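Side-chain contact in L-arabinose ABC transporter, periplasmic L-arabinose-binding protein (Burkholderia thailandensis, PDB 4KZK), which probably serves as the periplasmic sugar receptor of an L-arabinose ABC importer and binds beta-D-galactopyranose: residues Asn202-Pro207 and Arg228-Trp233. Numbering follows the deposited sequence.
Sequences NVVDAP and RNFRHW
Asn202 and Phe230 mark the closest backbone approach, their CA atoms 8.9 Å apart, a spacing too wide for direct strand pairing, and side chains bridge it. The Phe230 ring sets its CE1–CZ edge over the flat face of the Asn202 amide, above CG and OD1: OD1 of Asn202 lies 3.4 Å from CZ of Phe230, near the ring plane, and CG of Asn202 comes within 3.5 Å of CE1 of Phe230. The planes are 80° apart, with the ring turned edge-first onto the amide face. With chi1 at -66°, the CG of Phe230 sits anti to its own carbonyl carbon, which sends the ring across the gap toward the start of strand 203-207. One face of that ring is occupied from within its own loop by Asn229, whose ND2 lies 3.4 Å above the plane, over the centre.

The fold explains the spacing: in this periplasmic binding protein, strand 203-207 is an edge strand of the sheet and pairs with strand 170-175, which separates it from strand 233-236. Strand 203-207, helix 213-226 and strand 233-236 form a parallel beta-alpha-beta crossover that skips over strand 170-175; residues 228-233 are its return from helix to strand, and Val204 also packs on Ala223 of that helix.

A single methyl of Val204, CG2, serves both aromatics, 4.2 Å from Phe230 CE2 and equally far from Trp233 CH2, approaching both rings obliquely. Trp233 reaches it with the far end of its indole, while Phe230 CB rests 3.6 Å above the indole plane, offset toward the rim. Phe224 meets the indole edge-to-face.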
loop_
_atom_site.group_PDB
_atom_site.type_symbol
_atom_site.label_atom_id
_atom_site.label_comp_id
_atom_site.label_asym_id
_atom_site.label_seq_id
_atom_site.Cartn_x
_atom_site.Cartn_y
_atom_site.Cartn_z
ATOM N N ASN A 202 -12.353 22.313 -2.769
ATOM C CA ASN A 202 -11.363 21.999 -3.793
ATOM C C ASN A 202 -10.878 20.551 -3.753
ATOM O O ASN A 202 -9.957 20.191 -4.483
ATOM C CB ASN A 202 -10.178 22.961 -3.657
ATOM C CG ASN A 202 -10.541 24.379 -4.035
ATOM O OD1 ASN A 202 -11.569 24.623 -4.673
ATOM N ND2 ASN A 202 -9.706 25.326 -3.639
ATOM N N VAL A 203 -11.503 19.711 -2.935
ATOM C CA VAL A 203 -11.184 18.285 -2.903
ATOM C C VAL A 203 -11.962 17.598 -4.023
ATOM O O VAL A 203 -13.204 17.644 -4.055
ATOM C CB VAL A 203 -11.535 17.670 -1.532
ATOM C CG1 VAL A 203 -11.393 16.166 -1.568
ATOM C CG2 VAL A 203 -10.672 18.291 -0.434
ATOM N N VAL A 204 -11.226 17.032 -4.967
ATOM C CA VAL A 204 -11.797 16.384 -6.137
ATOM C C VAL A 204 -11.621 14.878 -6.001
ATOM O O VAL A 204 -10.515 14.350 -6.100
ATOM C CB VAL A 204 -11.116 16.900 -7.420
ATOM C CG1 VAL A 204 -11.617 16.150 -8.637
ATOM C CG2 VAL A 204 -11.350 18.404 -7.567
ATOM N N ASP A 205 -12.719 14.180 -5.778
ATOM C CA ASP A 205 -12.673 12.735 -5.699
ATOM C C ASP A 205 -12.465 12.135 -7.094
ATOM O O ASP A 205 -13.130 12.524 -8.062
ATOM C CB ASP A 205 -13.977 12.189 -5.111
ATOM C CG ASP A 205 -13.987 12.174 -3.588
ATOM O OD1 ASP A 205 -13.145 12.820 -2.934
ATOM O OD2 ASP A 205 -14.863 11.463 -3.029
ATOM N N ALA A 206 -11.517 11.207 -7.184
ATOM C CA ALA A 206 -11.175 10.521 -8.424
ATOM C C ALA A 206 -11.241 9.012 -8.152
ATOM O O ALA A 206 -10.219 8.348 -7.953
ATOM C CB ALA A 206 -9.785 10.940 -8.890
ATOM N N PRO A 207 -12.459 8.446 -8.173
ATOM C CA PRO A 207 -12.650 7.034 -7.872
ATOM C C PRO A 207 -12.064 6.126 -8.953
ATOM O O PRO A 207 -12.299 6.322 -10.131
ATOM C CB PRO A 207 -14.182 6.895 -7.793
ATOM C CG PRO A 207 -14.675 7.933 -8.722
ATOM C CD PRO A 207 -13.731 9.097 -8.530
ATOM N N ARG A 228 -10.492 22.133 -14.933
ATOM C CA ARG A 228 -9.452 22.882 -15.639
ATOM C C ARG A 228 -9.167 24.252 -15.003
ATOM O O ARG A 228 -8.242 24.951 -15.423
ATOM C CB ARG A 228 -9.840 23.055 -17.115
ATOM N N ASN A 229 -9.969 24.631 -14.010
ATOM C CA ASN A 229 -9.827 25.908 -13.292
ATOM C C ASN A 229 -8.590 26.028 -12.388
ATOM O O ASN A 229 -8.121 27.134 -12.112
ATOM C CB ASN A 229 -11.094 26.169 -12.451
ATOM C CG ASN A 229 -11.380 25.056 -11.442
ATOM O OD1 ASN A 229 -11.775 23.943 -11.812
ATOM N ND2 ASN A 229 -11.175 25.349 -10.156
ATOM N N PHE A 230 -8.070 24.900 -11.911
ATOM C CA PHE A 230 -6.931 24.916 -10.989
ATOM C C PHE A 230 -5.614 25.071 -11.725
ATOM O O PHE A 230 -5.393 24.433 -12.750
ATOM C CB PHE A 230 -6.892 23.632 -10.156
ATOM C CG PHE A 230 -8.056 23.488 -9.216
ATOM C CD1 PHE A 230 -8.229 24.377 -8.165
ATOM C CD2 PHE A 230 -8.971 22.457 -9.368
ATOM C CE1 PHE A 230 -9.294 24.250 -7.292
ATOM C CE2 PHE A 230 -10.043 22.325 -8.493
ATOM C CZ PHE A 230 -10.205 23.225 -7.456
ATOM N N ARG A 231 -4.735 25.916 -11.197
ATOM C CA ARG A 231 -3.390 26.050 -11.737
ATOM C C ARG A 231 -2.450 25.091 -11.004
ATOM O O ARG A 231 -1.613 24.412 -11.614
ATOM C CB ARG A 231 -2.922 27.490 -11.573
ATOM C CG ARG A 231 -1.526 27.767 -12.096
ATOM C CD ARG A 231 -1.463 27.833 -13.612
ATOM N NE ARG A 231 -0.115 27.484 -14.058
ATOM C CZ ARG A 231 0.260 27.321 -15.323
ATOM N NH1 ARG A 231 -0.601 27.487 -16.326
ATOM N NH2 ARG A 231 1.522 26.993 -15.578
ATOM N N HIS A 232 -2.610 25.033 -9.688
ATOM C CA HIS A 232 -1.796 24.189 -8.849
ATOM C C HIS A 232 -2.603 23.012 -8.358
ATOM O O HIS A 232 -3.786 23.165 -7.986
ATOM C CB HIS A 232 -1.301 24.962 -7.637
ATOM C CG HIS A 232 -0.289 26.013 -7.954
ATOM N ND1 HIS A 232 -0.153 27.156 -7.200
ATOM C CD2 HIS A 232 0.660 26.080 -8.920
ATOM C CE1 HIS A 232 0.834 27.888 -7.689
ATOM N NE2 HIS A 232 1.352 27.251 -8.727
ATOM N N TRP A 233 -1.945 21.854 -8.318
ATOM C CA TRP A 233 -2.551 20.620 -7.813
ATOM C C TRP A 233 -1.694 19.900 -6.804
ATOM O O TRP A 233 -0.477 19.967 -6.863
ATOM C CB TRP A 233 -2.764 19.629 -8.950
ATOM C CG TRP A 233 -3.903 19.923 -9.852
ATOM C CD1 TRP A 233 -3.860 20.633 -11.017
ATOM C CD2 TRP A 233 -5.255 19.487 -9.684
ATOM N NE1 TRP A 233 -5.122 20.687 -11.573
ATOM C CE2 TRP A 233 -5.987 19.968 -10.790
ATOM C CE3 TRP A 233 -5.917 18.710 -8.722
ATOM C CZ2 TRP A 233 -7.357 19.718 -10.945
ATOM C CZ3 TRP A 233 -7.268 18.460 -8.879
ATOM C CH2 TRP A 233 -7.977 18.966 -9.982
#